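PDB 3BE3: uncharacterized protein from Bordetella bronchiseptica RB50, which is of unknown function but belongs to the DUF1653 family, which is grouped with the SH3-like beta folds. Local coordinates for residues B[22-27]-B[38-43]. Numbering follows the deposited sequence.
Sequences LALGLA and VYTRLY
Val38 meets Ala27 through one methyl branch: Val38 CG2 lies 3.6 Å from Ala27 CB. Its other branch, CG1, approaches Leu24 CD1 more loosely, at 4.2 Å. With CG1 anti to the backbone N (chi1 177°), the two methyls of Val38 serve different partners on strand 20-29. Val38 also packs on Val38 of the second subunit, and Ala27 on Met50 of that subunit, so this apolar patch continues into the dimer contact. On the opposite face of the sheet, Ala23 pairs with Tyr39. Here Tyr39 CB sits 3.8 Å from Ala23 CA, and the ring leads away from residues 22-27; it meets Trp58 edge-to-face and also touches the ring of Tyr21. Beyond the end of strand 35-41, both methyls of Leu42 rest against Leu22 CB, CD1 at 4.0 Å.

The backbone ladder joins these groups. Leu22 and Thr40 form an antiparallel hydrogen-bonded pair. Leu22 N gives a bond to Thr40 O at 2.8 Å, and Thr40 N returns one to Leu22 O at 2.9 Å. Val38 O receives Leu24 N at 2.8 Å, and Ala23 CA adds a CA-H...O contact to the same oxygen. Val38 N donates to Gly25 O at 3.1 Å.

The register slips by one residue between Ala23 and Gly25, which makes a beta bulge. Leu24 is the extra residue, yet its N-H still points into the ladder. At the backbone angles of Gly25 a CB would press on the carbonyl O of Leu24. Hydrogen bonding between the two hairpin strands continues across the bulge through both N and O of Val38, while the side chain of Val38 links their apolar packing to the dimer partner.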
loop_
_atom_site.group_PDB
_atom_site.type_symbol
_atom_site.label_atom_id
_atom_site.label_comp_id
_atom_site.label_asym_id
_atom_site.label_seq_id
_atom_site.Cartn_x
_atom_site.Cartn_y
_atom_site.Cartn_z
ATOM N N LEU B 22 8.110 -8.779 0.732
ATOM C CA LEU B 22 8.907 -7.565 0.588
ATOM C C LEU B 22 8.073 -6.385 1.054
ATOM O O LEU B 22 7.105 -6.011 0.391
ATOM C CB LEU B 22 9.322 -7.341 -0.874
ATOM C CG LEU B 22 9.988 -5.984 -1.198
ATOM C CD1 LEU B 22 11.288 -5.820 -0.440
ATOM C CD2 LEU B 22 10.226 -5.881 -2.707
ATOM N N ALA B 23 8.435 -5.808 2.196
ATOM C CA ALA B 23 7.725 -4.644 2.704
ATOM C C ALA B 23 8.370 -3.442 2.017
ATOM O O ALA B 23 9.570 -3.206 2.166
ATOM C CB ALA B 23 7.872 -4.543 4.234
ATOM N N LEU B 24 7.572 -2.700 1.251
ATOM C CA LEU B 24 8.057 -1.532 0.518
ATOM C C LEU B 24 8.119 -0.272 1.375
ATOM O O LEU B 24 8.890 0.647 1.096
ATOM C CB LEU B 24 7.158 -1.267 -0.696
ATOM C CG LEU B 24 7.191 -2.291 -1.837
ATOM C CD1 LEU B 24 6.100 -1.951 -2.842
ATOM C CD2 LEU B 24 8.572 -2.307 -2.489
ATOM N N GLY B 25 7.288 -0.223 2.408
ATOM C CA GLY B 25 7.283 0.933 3.289
ATOM C C GLY B 25 5.962 1.097 4.017
ATOM O O GLY B 25 5.068 0.253 3.906
ATOM N N LEU B 26 5.836 2.183 4.773
ATOM C CA LEU B 26 4.614 2.466 5.513
ATOM C C LEU B 26 3.718 3.361 4.661
ATOM O O LEU B 26 4.195 4.115 3.813
ATOM C CB LEU B 26 4.929 3.184 6.829
ATOM C CG LEU B 26 5.739 2.431 7.884
ATOM C CD1 LEU B 26 5.999 3.349 9.067
ATOM C CD2 LEU B 26 4.965 1.179 8.324
ATOM N N ALA B 27 2.417 3.267 4.893
ATOM C CA ALA B 27 1.458 4.079 4.167
ATOM C C ALA B 27 0.271 4.416 5.056
ATOM O O ALA B 27 -0.008 3.732 6.036
ATOM C CB ALA B 27 0.986 3.344 2.918
ATOM N N VAL B 38 2.847 -1.830 3.406
ATOM C CA VAL B 38 2.618 -2.177 2.003
ATOM C C VAL B 38 3.662 -3.245 1.697
ATOM O O VAL B 38 4.858 -2.997 1.847
ATOM C CB VAL B 38 2.848 -0.959 1.072
ATOM C CG1 VAL B 38 2.686 -1.373 -0.390
ATOM C CG2 VAL B 38 1.854 0.140 1.420
ATOM N N TYR B 39 3.218 -4.430 1.285
ATOM C CA TYR B 39 4.151 -5.521 1.008
ATOM C C TYR B 39 3.746 -6.431 -0.157
ATOM O O TYR B 39 2.569 -6.528 -0.510
ATOM C CB TYR B 39 4.341 -6.354 2.284
ATOM C CG TYR B 39 3.095 -7.046 2.827
ATOM C CD1 TYR B 39 2.933 -8.426 2.718
ATOM C CD2 TYR B 39 2.099 -6.332 3.486
ATOM C CE1 TYR B 39 1.813 -9.077 3.256
ATOM C CE2 TYR B 39 0.977 -6.977 4.026
ATOM C CZ TYR B 39 0.839 -8.347 3.912
ATOM O OH TYR B 39 -0.254 -8.976 4.479
ATOM N N THR B 40 4.730 -7.110 -0.738
ATOM C CA THR B 40 4.490 -8.000 -1.866
ATOM C C THR B 40 4.923 -9.401 -1.472
ATOM O O THR B 40 5.899 -9.562 -0.746
ATOM C CB THR B 40 5.326 -7.561 -3.088
ATOM O OG1 THR B 40 5.120 -6.165 -3.330
ATOM C CG2 THR B 40 4.932 -8.363 -4.332
ATOM N N ARG B 41 4.208 -10.418 -1.942
ATOM C CA ARG B 41 4.614 -11.779 -1.611
ATOM C C ARG B 41 5.746 -12.191 -2.538
ATOM O O ARG B 41 5.799 -11.780 -3.703
ATOM C CB ARG B 41 3.443 -12.761 -1.726
ATOM C CG ARG B 41 2.714 -12.738 -3.038
ATOM C CD ARG B 41 1.544 -13.721 -3.035
ATOM N NE ARG B 41 0.620 -13.407 -4.117
ATOM C CZ ARG B 41 0.884 -13.586 -5.405
ATOM N NH1 ARG B 41 2.045 -14.102 -5.790
ATOM N NH2 ARG B 41 0.004 -13.197 -6.312
ATOM N N LEU B 42 6.652 -13.004 -2.006
ATOM C CA LEU B 42 7.797 -13.468 -2.768
ATOM C C LEU B 42 7.740 -14.982 -2.964
ATOM O O LEU B 42 8.703 -15.703 -2.693
ATOM C CB LEU B 42 9.088 -13.049 -2.053
ATOM C CG LEU B 42 9.162 -11.540 -1.759
ATOM C CD1 LEU B 42 10.407 -11.236 -0.936
ATOM C CD2 LEU B 42 9.161 -10.738 -3.065
ATOM N N TYR B 43 6.589 -15.448 -3.440
ATOM C CA TYR B 43 6.357 -16.862 -3.732
ATOM C C TYR B 43 5.153 -16.943 -4.669
ATOM O O TYR B 43 4.334 -16.013 -4.726
ATOM C CB TYR B 43 6.090 -17.655 -2.443
ATOM C CG TYR B 43 4.876 -17.214 -1.656
ATOM C CD1 TYR B 43 3.636 -17.813 -1.841
ATOM C CD2 TYR B 43 4.965 -16.181 -0.735
ATOM C CE1 TYR B 43 2.510 -17.390 -1.118
ATOM C CE2 TYR B 43 3.852 -15.755 -0.013
ATOM C CZ TYR B 43 2.624 -16.360 -0.206
ATOM O OH TYR B 43 1.527 -15.932 0.508
#